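Local coordinates for protein multicopper oxidase (Uncultured bacterium, PDB 4E9X) that probably oxidises its substrates at the expense of molecular oxygen, using several bound copper ions as multicopper oxidases do, at residues A[13-18]-A[23-28]; A[78-83]-A[89-94]; A[183-188]-A[244-249]. All coordinates share one frame; numbering follows the deposited sequence.

In the fold
From the N terminus the chain first closes contact 1, the beta hairpin of strands 3-18 and 21-28. Next comes contact 2, where loop 78-83 turns back onto strand 88-94; this strand belongs to the same sheet as the hairpin, although the nearest atoms of the two contacts stay about 7 Å apart. Contact 3, in the second multicopper oxidase domain, closes a much longer loop and joins the turn ahead of strand 187-195, in one sheet, to the connection into strand 248-253 of the other. The three follow in series, neither nesting nor crossing. Contacts 2 and 3 sit on opposite sides of the chain's centre, yet between subunits R248 of one reaches V78 of another.

Contact 1 of 3, residues A[13-18]-A[23-28]; sequences VTIKVA and YKVFGF
V13 and V25 adopt the same rotation, CG1 anti to the carbonyl carbon (chi1 -62° in V13), which turns CG2 of each into the slot between backbone N and carbonyl carbon and brings the two methyls to 3.7 Å, V13 CG2 to V25 CG2. They form one rung of a beta hairpin, strands 3-18 and 21-28, in a cupredoxin-type domain. I15 carries CG1 in the corresponding slot (chi1 56°), and its CD1 comes across V25 at about a right angle, 3.9 Å from V25 CG1. V17 runs beside Y23, its CG2 touching Y23 CB. This apolar face of the hairpin packs on W147 of strand 138-147.

The backbone ladder is antiparallel, with a strong twist: the two segment directions differ by 124°. V25 N to V13 O is 2.9 Å, and Y23 N to I15 O is 2.8 Å. V13 N to V25 O, stretched to 3.3 Å, is weak. Farther along, V17 and A18 together face a single residue of the partner strand, a classic beta bulge. The second strand also carries F26, whose ring meets H57 edge-to-face and touches H112, so the hairpin flanks the copper site that these histidines make with C105 and M118.

T14 and K24 occupy the other face, a non-hydrogen-bonded pair whose polar ends are linked by a water 2.7 Å from T14 OG1; the same water accepts from K24 NZ, which also makes a salt bridge to D153. Between the faces, Y23 O serves two donors: I15 N donates to it at 2.9 Å, and T14 CA adds a CH...O contact at 3.3 Å.

Contact 2 of 3, residues A[78-83]-A[89-94]; sequences VTQQPI and YTYKFK
Y91 OH is gripped twice: it donates to Q80 OE1 at 2.8 Å and accepts from the backbone N of I59. The donor stands 25° out of the plane of the Q80 amide, while OE1 lies at the edge of the Y91 ring. The other half of the amide is tied down too, NE2 giving an in-plane bond to Q81 O at 2.9 Å, so the two bonds together fix which way the amide is flipped. That same NE2 lies 3.5 Å above the Y89 ring, over its centre, with the planes 29° apart: an amide laid over an aromatic ring, which helps fix the loop leading into strand 88-94. I83 completes the cluster: its CG1 presses on Y89 CB at 3.6 Å, and CD1 reaches Y91 OH at 3.7 Å. An alanine in place of Y89 would strip the ring from beneath the Q80 amide and would probably leave a gap between Q80, I83 and Y91.

Strand 88-94 pairs antiparallel with strand 44-51. I83 also makes a backbone hydrogen bond to the copper ligand H57, and its side chain, like that of Y91, rests on V49 of strand 44-51.

Contact 3 of 3, residues A[183-188]-A[244-249]; sequences VKKGDV and DNPGRF
K185 stands at the second position of a type II beta turn from K184 to D187, closed by D187 N to K184 O at 3.0 Å, and its CA comes within 5.2 Å of the CA of D244. G186 takes the third position with phi at 100°, where a side chain would jam against the preceding carbonyl, so glycine suits it. The turn is buttressed from inside as well: D187 OD2 accepts K184 N at 2.9 Å, the donor approaching from above the carboxylate plane.

Across the contact one long side chain does nearly all the work. K185 has CG anti to its N (chi1 -168°) and runs fully extended from there; its methylene chain crosses P246 obliquely and touches it at CG. K185 CB and P246 CG are 4.0 Å apart, and the separation is the same from K185 CD to P246 CG. Farther out, K185 CE passes D244 O at 3.9 Å. No hydrogen bond or salt bridge joins the segments; the meeting is a loose van der Waals one at the surface. G247 is constrained by its own segment, since a CB there would run into the F249 ring.

The turn leads into strand 187-195, and backbone hydrogen bonds of G186 and D187 with A243 tie it to strand 236-243; D187 OD1 is held by T137 OG1. P246 in turn packs on Y275 of strand 270-275, the antiparallel neighbour of strand 248-253. N245 and R248 reach H65 and V78 of the third subunit, so the 244-249 connection, which carries the chain from strand 236-243 of one sheet to strand 248-253 of the other, also lies at the trimer interface.

Contact 1 of 3, residues A[13-18]-A[23-28]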
loop_
_atom_site.group_PDB
_atom_site.type_symbol
_atom_site.label_atom_id
_atom_site.label_comp_id
_atom_site.label_asym_id
_atom_site.label_seq_id
_atom_site.Cartn_x
_atom_site.Cartn_y
_atom_site.Cartn_z
ATOM N N VAL A 13 31.380 -4.277 4.445
ATOM C CA VAL A 13 31.456 -3.903 5.848
ATOM C C VAL A 13 30.311 -4.566 6.586
ATOM O O VAL A 13 29.354 -5.093 5.966
ATOM C CB VAL A 13 31.422 -2.364 6.066
ATOM C CG1 VAL A 13 32.615 -1.691 5.413
ATOM C CG2 VAL A 13 30.116 -1.742 5.532
ATOM N N THR A 14 30.419 -4.564 7.918
ATOM C CA THR A 14 29.343 -5.032 8.803
ATOM C C THR A 14 28.807 -3.841 9.636
ATOM O O THR A 14 29.579 -3.089 10.228
ATOM C CB THR A 14 29.909 -6.128 9.738
ATOM O OG1 THR A 14 30.371 -7.237 8.946
ATOM C CG2 THR A 14 28.874 -6.644 10.729
ATOM N N ILE A 15 27.485 -3.748 9.659
ATOM C CA ILE A 15 26.845 -2.678 10.397
ATOM C C ILE A 15 26.051 -3.248 11.536
ATOM O O ILE A 15 25.623 -4.378 11.468
ATOM C CB ILE A 15 25.929 -1.779 9.480
ATOM C CG1 ILE A 15 24.895 -2.622 8.754
ATOM C CG2 ILE A 15 26.806 -0.982 8.529
ATOM C CD1 ILE A 15 23.818 -1.757 8.078
ATOM N N LYS A 16 25.841 -2.482 12.563
ATOM C CA LYS A 16 24.951 -2.919 13.639
ATOM C C LYS A 16 23.576 -2.345 13.369
ATOM O O LYS A 16 23.419 -1.140 13.422
ATOM C CB LYS A 16 25.475 -2.421 15.000
ATOM C CG LYS A 16 24.605 -2.992 16.136
ATOM C CD LYS A 16 25.182 -2.672 17.470
ATOM C CE LYS A 16 25.983 -3.721 18.201
ATOM N NZ LYS A 16 26.584 -4.827 17.436
ATOM N N VAL A 17 22.619 -3.193 13.040
ATOM C CA VAL A 17 21.262 -2.717 12.733
ATOM C C VAL A 17 20.431 -2.601 14.010
ATOM O O VAL A 17 19.655 -1.662 14.167
ATOM C CB VAL A 17 20.616 -3.680 11.721
ATOM C CG1 VAL A 17 19.117 -3.392 11.462
ATOM C CG2 VAL A 17 21.314 -3.628 10.395
ATOM N N ALA A 18 20.581 -3.591 14.917
ATOM C CA ALA A 18 19.777 -3.648 16.124
ATOM C C ALA A 18 20.681 -4.229 17.231
ATOM O O ALA A 18 21.699 -4.856 16.863
ATOM C CB ALA A 18 18.593 -4.591 15.866
ATOM N N TYR A 23 25.101 -6.975 10.588
ATOM C CA TYR A 23 24.643 -7.373 9.260
ATOM C C TYR A 23 25.732 -7.082 8.239
ATOM O O TYR A 23 26.257 -5.966 8.196
ATOM C CB TYR A 23 23.342 -6.615 8.942
ATOM C CG TYR A 23 22.368 -7.439 8.115
ATOM C CD1 TYR A 23 21.328 -8.114 8.769
ATOM C CD2 TYR A 23 22.430 -7.564 6.738
ATOM C CE1 TYR A 23 20.392 -8.893 8.123
ATOM C CE2 TYR A 23 21.499 -8.350 6.054
ATOM C CZ TYR A 23 20.505 -9.001 6.734
ATOM O OH TYR A 23 19.566 -9.751 6.026
ATOM N N LYS A 24 26.098 -8.051 7.415
ATOM C CA LYS A 24 27.039 -7.856 6.313
ATOM C C LYS A 24 26.338 -7.142 5.172
ATOM O O LYS A 24 25.280 -7.571 4.696
ATOM C CB LYS A 24 27.608 -9.184 5.817
ATOM C CG LYS A 24 28.544 -9.875 6.809
ATOM C CD LYS A 24 29.345 -10.919 6.052
ATOM C CE LYS A 24 30.546 -11.469 6.769
ATOM N NZ LYS A 24 31.071 -10.929 8.014
ATOM N N VAL A 25 26.914 -6.037 4.733
ATOM C CA VAL A 25 26.313 -5.183 3.742
ATOM C C VAL A 25 27.351 -4.823 2.678
ATOM O O VAL A 25 28.554 -5.027 2.861
ATOM C CB VAL A 25 25.708 -3.894 4.332
ATOM C CG1 VAL A 25 24.525 -4.309 5.283
ATOM C CG2 VAL A 25 26.732 -3.022 5.025
ATOM N N PHE A 26 26.911 -4.296 1.550
ATOM C CA PHE A 26 27.768 -3.715 0.537
ATOM C C PHE A 26 27.563 -2.198 0.576
ATOM O O PHE A 26 26.721 -1.657 -0.110
ATOM C CB PHE A 26 27.429 -4.276 -0.844
ATOM C CG PHE A 26 27.697 -5.763 -1.018
ATOM C CD1 PHE A 26 28.959 -6.309 -0.835
ATOM C CD2 PHE A 26 26.642 -6.596 -1.385
ATOM C CE1 PHE A 26 29.199 -7.669 -1.042
ATOM C CE2 PHE A 26 26.875 -7.955 -1.587
ATOM C CZ PHE A 26 28.160 -8.463 -1.429
ATOM N N GLY A 27 28.327 -1.532 1.429
ATOM C CA GLY A 27 28.043 -0.111 1.683
ATOM C C GLY A 27 28.779 0.764 0.709
ATOM O O GLY A 27 30.002 0.665 0.515
ATOM N N PHE A 28 28.066 1.671 0.069
ATOM C CA PHE A 28 28.687 2.747 -0.683
ATOM C C PHE A 28 29.525 3.569 0.303
ATOM O O PHE A 28 29.044 3.977 1.357
ATOM C CB PHE A 28 27.610 3.596 -1.361
ATOM C CG PHE A 28 26.887 2.862 -2.504
ATOM C CD1 PHE A 28 27.605 2.454 -3.623
ATOM C CD2 PHE A 28 25.542 2.590 -2.421
ATOM C CE1 PHE A 28 27.000 1.760 -4.681
ATOM C CE2 PHE A 28 24.927 1.957 -3.474
ATOM C CZ PHE A 28 25.633 1.546 -4.627
HETATM O O HOH W 1 30.081 -9.748 9.940
#

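Contact 2 of 3, residues A[78-83]-A[89-94]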
loop_
_atom_site.group_PDB
_atom_site.type_symbol
_atom_site.label_atom_id
_atom_site.label_comp_id
_atom_site.label_asym_id
_atom_site.label_seq_id
_atom_site.Cartn_x
_atom_site.Cartn_y
_atom_site.Cartn_z
ATOM N N VAL A 78 20.957 -4.251 -19.703
ATOM C CA VAL A 78 20.057 -3.347 -20.426
ATOM C C VAL A 78 20.810 -2.101 -20.867
ATOM O O VAL A 78 20.752 -1.752 -22.066
ATOM C CB VAL A 78 18.803 -2.985 -19.580
ATOM C CG1 VAL A 78 17.927 -2.033 -20.370
ATOM C CG2 VAL A 78 18.092 -4.306 -19.199
ATOM N N THR A 79 21.527 -1.461 -19.924
ATOM C CA THR A 79 22.290 -0.241 -20.282
ATOM C C THR A 79 23.789 -0.400 -20.071
ATOM O O THR A 79 24.502 0.482 -20.595
ATOM C CB THR A 79 21.766 0.996 -19.537
ATOM O OG1 THR A 79 22.084 0.926 -18.151
ATOM C CG2 THR A 79 20.255 1.089 -19.636
ATOM N N GLN A 80 24.226 -1.462 -19.364
ATOM C CA GLN A 80 25.670 -1.716 -19.247
ATOM C C GLN A 80 25.881 -3.157 -18.875
ATOM O O GLN A 80 24.942 -3.858 -18.439
ATOM C CB GLN A 80 26.306 -0.809 -18.183
ATOM C CG GLN A 80 25.839 -1.146 -16.746
ATOM C CD GLN A 80 26.555 -0.231 -15.766
ATOM O OE1 GLN A 80 26.068 0.811 -15.353
ATOM N NE2 GLN A 80 27.769 -0.644 -15.396
ATOM N N GLN A 81 27.117 -3.603 -18.996
ATOM C CA GLN A 81 27.539 -4.798 -18.278
ATOM C C GLN A 81 27.847 -4.412 -16.841
ATOM O O GLN A 81 28.157 -3.241 -16.589
ATOM C CB GLN A 81 28.742 -5.369 -19.024
ATOM C CG GLN A 81 28.398 -5.555 -20.526
ATOM C CD GLN A 81 29.524 -6.325 -21.190
ATOM O OE1 GLN A 81 30.530 -5.647 -21.463
ATOM N NE2 GLN A 81 29.361 -7.620 -21.414
ATOM N N PRO A 82 27.740 -5.352 -15.888
ATOM C CA PRO A 82 27.946 -4.979 -14.493
ATOM C C PRO A 82 29.396 -4.536 -14.208
ATOM O O PRO A 82 30.329 -4.848 -14.951
ATOM C CB PRO A 82 27.752 -6.317 -13.772
ATOM C CG PRO A 82 26.983 -7.192 -14.683
ATOM C CD PRO A 82 27.369 -6.775 -16.061
ATOM N N ILE A 83 29.561 -3.855 -13.077
ATOM C CA ILE A 83 30.902 -3.498 -12.618
ATOM C C ILE A 83 31.440 -4.661 -11.825
ATOM O O ILE A 83 30.998 -4.949 -10.708
ATOM C CB ILE A 83 30.851 -2.224 -11.750
ATOM C CG1 ILE A 83 30.092 -1.073 -12.404
ATOM C CG2 ILE A 83 32.285 -1.820 -11.356
ATOM C CD1 ILE A 83 29.801 0.073 -11.424
ATOM N N TYR A 89 33.886 2.171 -12.963
ATOM C CA TYR A 89 32.954 2.626 -13.984
ATOM C C TYR A 89 32.533 4.060 -13.706
ATOM O O TYR A 89 32.356 4.419 -12.538
ATOM C CB TYR A 89 31.727 1.695 -13.987
ATOM C CG TYR A 89 30.774 1.889 -15.135
ATOM C CD1 TYR A 89 30.921 1.196 -16.314
ATOM C CD2 TYR A 89 29.691 2.749 -15.056
ATOM C CE1 TYR A 89 30.027 1.382 -17.355
ATOM C CE2 TYR A 89 28.804 2.935 -16.102
ATOM C CZ TYR A 89 28.963 2.237 -17.290
ATOM O OH TYR A 89 28.075 2.405 -18.357
ATOM N N THR A 90 32.355 4.847 -14.742
ATOM C CA THR A 90 31.955 6.257 -14.568
ATOM C C THR A 90 30.564 6.521 -15.147
ATOM O O THR A 90 30.260 6.209 -16.310
ATOM C CB THR A 90 32.980 7.177 -15.250
ATOM O OG1 THR A 90 34.254 7.053 -14.577
ATOM C CG2 THR A 90 32.517 8.632 -15.189
ATOM N N TYR A 91 29.751 7.097 -14.262
ATOM C CA TYR A 91 28.410 7.575 -14.606
ATOM C C TYR A 91 28.462 9.075 -14.909
ATOM O O TYR A 91 29.105 9.759 -14.108
ATOM C CB TYR A 91 27.414 7.332 -13.455
ATOM C CG TYR A 91 27.258 5.823 -13.246
ATOM C CD1 TYR A 91 26.382 5.118 -14.054
ATOM C CD2 TYR A 91 28.002 5.115 -12.289
ATOM C CE1 TYR A 91 26.164 3.744 -13.938
ATOM C CE2 TYR A 91 27.834 3.749 -12.156
ATOM C CZ TYR A 91 26.928 3.081 -12.980
ATOM O OH TYR A 91 26.783 1.726 -12.858
ATOM N N LYS A 92 27.779 9.529 -15.956
ATOM C CA LYS A 92 27.602 10.959 -16.186
ATOM C C LYS A 92 26.150 11.272 -16.569
ATOM O O LYS A 92 25.569 10.617 -17.446
ATOM C CB LYS A 92 28.521 11.419 -17.341
ATOM C CG LYS A 92 29.974 11.111 -17.103
ATOM C CD LYS A 92 30.826 11.790 -18.184
ATOM C CE LYS A 92 32.320 11.706 -17.815
ATOM N NZ LYS A 92 33.209 12.400 -18.765
ATOM N N PHE A 93 25.560 12.260 -15.869
ATOM C CA PHE A 93 24.192 12.665 -16.184
ATOM C C PHE A 93 24.008 14.107 -15.811
ATOM O O PHE A 93 24.730 14.602 -14.932
ATOM C CB PHE A 93 23.141 11.770 -15.501
ATOM C CG PHE A 93 23.295 11.689 -13.992
ATOM C CD1 PHE A 93 22.664 12.606 -13.155
ATOM C CD2 PHE A 93 24.075 10.692 -13.447
ATOM C CE1 PHE A 93 22.848 12.491 -11.784
ATOM C CE2 PHE A 93 24.246 10.574 -12.087
ATOM C CZ PHE A 93 23.626 11.487 -11.228
ATOM N N LYS A 94 23.050 14.773 -16.439
ATOM C CA LYS A 94 22.655 16.090 -15.993
ATOM C C LYS A 94 21.485 15.923 -15.039
ATOM O O LYS A 94 20.543 15.172 -15.258
ATOM C CB LYS A 94 22.221 16.996 -17.161
ATOM C CG LYS A 94 21.796 18.432 -16.829
ATOM C CD LYS A 94 21.448 19.184 -18.086
ATOM C CE LYS A 94 22.692 19.564 -18.858
ATOM N NZ LYS A 94 23.371 20.742 -18.222
#

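Contact 3 of 3, residues A[183-188]-A[244-249]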
loop_
_atom_site.group_PDB
_atom_site.type_symbol
_atom_site.label_atom_id
_atom_site.label_comp_id
_atom_site.label_asym_id
_atom_site.label_seq_id
_atom_site.Cartn_x
_atom_site.Cartn_y
_atom_site.Cartn_z
ATOM N N VAL A 183 14.022 19.236 17.697
ATOM C CA VAL A 183 13.490 20.498 17.145
ATOM C C VAL A 183 13.343 21.486 18.263
ATOM O O VAL A 183 13.434 21.152 19.440
ATOM C CB VAL A 183 12.125 20.295 16.453
ATOM C CG1 VAL A 183 12.305 19.244 15.320
ATOM C CG2 VAL A 183 11.053 19.879 17.455
ATOM N N LYS A 184 13.062 22.735 17.896
ATOM C CA LYS A 184 12.595 23.720 18.871
ATOM C C LYS A 184 11.346 24.381 18.289
ATOM O O LYS A 184 11.096 24.383 17.086
ATOM C CB LYS A 184 13.651 24.756 19.255
ATOM C CG LYS A 184 13.959 25.703 18.108
ATOM C CD LYS A 184 14.980 26.730 18.619
ATOM C CE LYS A 184 15.168 27.848 17.627
ATOM N NZ LYS A 184 16.043 28.928 18.229
ATOM N N LYS A 185 10.531 24.947 19.182
ATOM C CA LYS A 185 9.275 25.558 18.757
ATOM C C LYS A 185 9.505 26.592 17.687
ATOM O O LYS A 185 10.424 27.415 17.847
ATOM C CB LYS A 185 8.544 26.182 19.979
ATOM C CG LYS A 185 7.103 26.555 19.582
ATOM C CD LYS A 185 6.409 27.293 20.726
ATOM C CE LYS A 185 4.936 27.538 20.360
ATOM N NZ LYS A 185 4.269 28.376 21.405
ATOM N N GLY A 186 8.736 26.548 16.610
ATOM C CA GLY A 186 8.837 27.509 15.488
ATOM C C GLY A 186 9.628 26.903 14.338
ATOM O O GLY A 186 9.643 27.454 13.258
ATOM N N ASP A 187 10.322 25.758 14.566
ATOM C CA ASP A 187 10.966 25.086 13.434
ATOM C C ASP A 187 9.928 24.716 12.388
ATOM O O ASP A 187 8.760 24.494 12.671
ATOM C CB ASP A 187 11.697 23.822 13.905
ATOM C CG ASP A 187 13.154 24.041 14.263
ATOM O OD1 ASP A 187 13.838 24.918 13.664
ATOM O OD2 ASP A 187 13.665 23.297 15.147
ATOM N N VAL A 188 10.413 24.645 11.140
ATOM C CA VAL A 188 9.607 24.177 9.997
ATOM C C VAL A 188 10.414 23.051 9.397
ATOM O O VAL A 188 11.521 23.260 8.874
ATOM C CB VAL A 188 9.410 25.320 8.988
ATOM C CG1 VAL A 188 8.594 24.797 7.771
ATOM C CG2 VAL A 188 8.720 26.474 9.667
ATOM N N ASP A 244 5.150 23.365 16.194
ATOM C CA ASP A 244 4.562 24.430 17.006
ATOM C C ASP A 244 3.863 23.820 18.215
ATOM O O ASP A 244 3.011 24.451 18.857
ATOM C CB ASP A 244 3.618 25.245 16.166
ATOM C CG ASP A 244 2.469 24.449 15.563
ATOM O OD1 ASP A 244 2.266 23.244 15.850
ATOM O OD2 ASP A 244 1.742 25.123 14.774
ATOM N N ASN A 245 4.237 22.606 18.605
ATOM C CA ASN A 245 3.534 21.901 19.681
ATOM C C ASN A 245 4.514 21.184 20.575
ATOM O O ASN A 245 4.754 19.979 20.453
ATOM C CB ASN A 245 2.601 20.873 19.047
ATOM C CG ASN A 245 1.808 20.140 20.128
ATOM O OD1 ASN A 245 1.720 20.581 21.307
ATOM N ND2 ASN A 245 1.202 19.012 19.734
ATOM N N PRO A 246 5.161 21.920 21.481
ATOM C CA PRO A 246 6.262 21.277 22.247
ATOM C C PRO A 246 5.798 20.082 23.074
ATOM O O PRO A 246 4.821 20.130 23.827
ATOM C CB PRO A 246 6.710 22.430 23.202
ATOM C CG PRO A 246 6.449 23.657 22.341
ATOM C CD PRO A 246 5.089 23.378 21.713
ATOM N N GLY A 247 6.573 19.023 23.006
ATOM C CA GLY A 247 6.333 17.772 23.714
ATOM C C GLY A 247 7.438 16.783 23.362
ATOM O O GLY A 247 8.423 17.182 22.693
ATOM N N ARG A 248 7.276 15.547 23.757
ATOM C CA ARG A 248 8.064 14.442 23.226
ATOM C C ARG A 248 7.060 13.568 22.457
ATOM O O ARG A 248 6.202 12.936 23.083
ATOM C CB ARG A 248 8.768 13.613 24.287
ATOM C CG ARG A 248 9.833 14.390 25.033
ATOM C CD ARG A 248 10.720 13.532 25.935
ATOM N NE ARG A 248 9.981 12.836 26.985
ATOM C CZ ARG A 248 9.897 13.287 28.252
ATOM N NH1 ARG A 248 10.475 14.427 28.645
ATOM N NH2 ARG A 248 9.213 12.563 29.119
ATOM N N PHE A 249 7.181 13.590 21.135
ATOM C CA PHE A 249 6.180 12.972 20.279
ATOM C C PHE A 249 6.801 11.900 19.398
ATOM O O PHE A 249 7.579 12.165 18.490
ATOM C CB PHE A 249 5.520 14.073 19.428
ATOM C CG PHE A 249 4.495 14.868 20.236
ATOM C CD1 PHE A 249 3.335 14.273 20.713
ATOM C CD2 PHE A 249 4.712 16.231 20.448
ATOM C CE1 PHE A 249 2.400 15.032 21.376
ATOM C CE2 PHE A 249 3.748 16.992 21.142
ATOM C CZ PHE A 249 2.578 16.369 21.595
#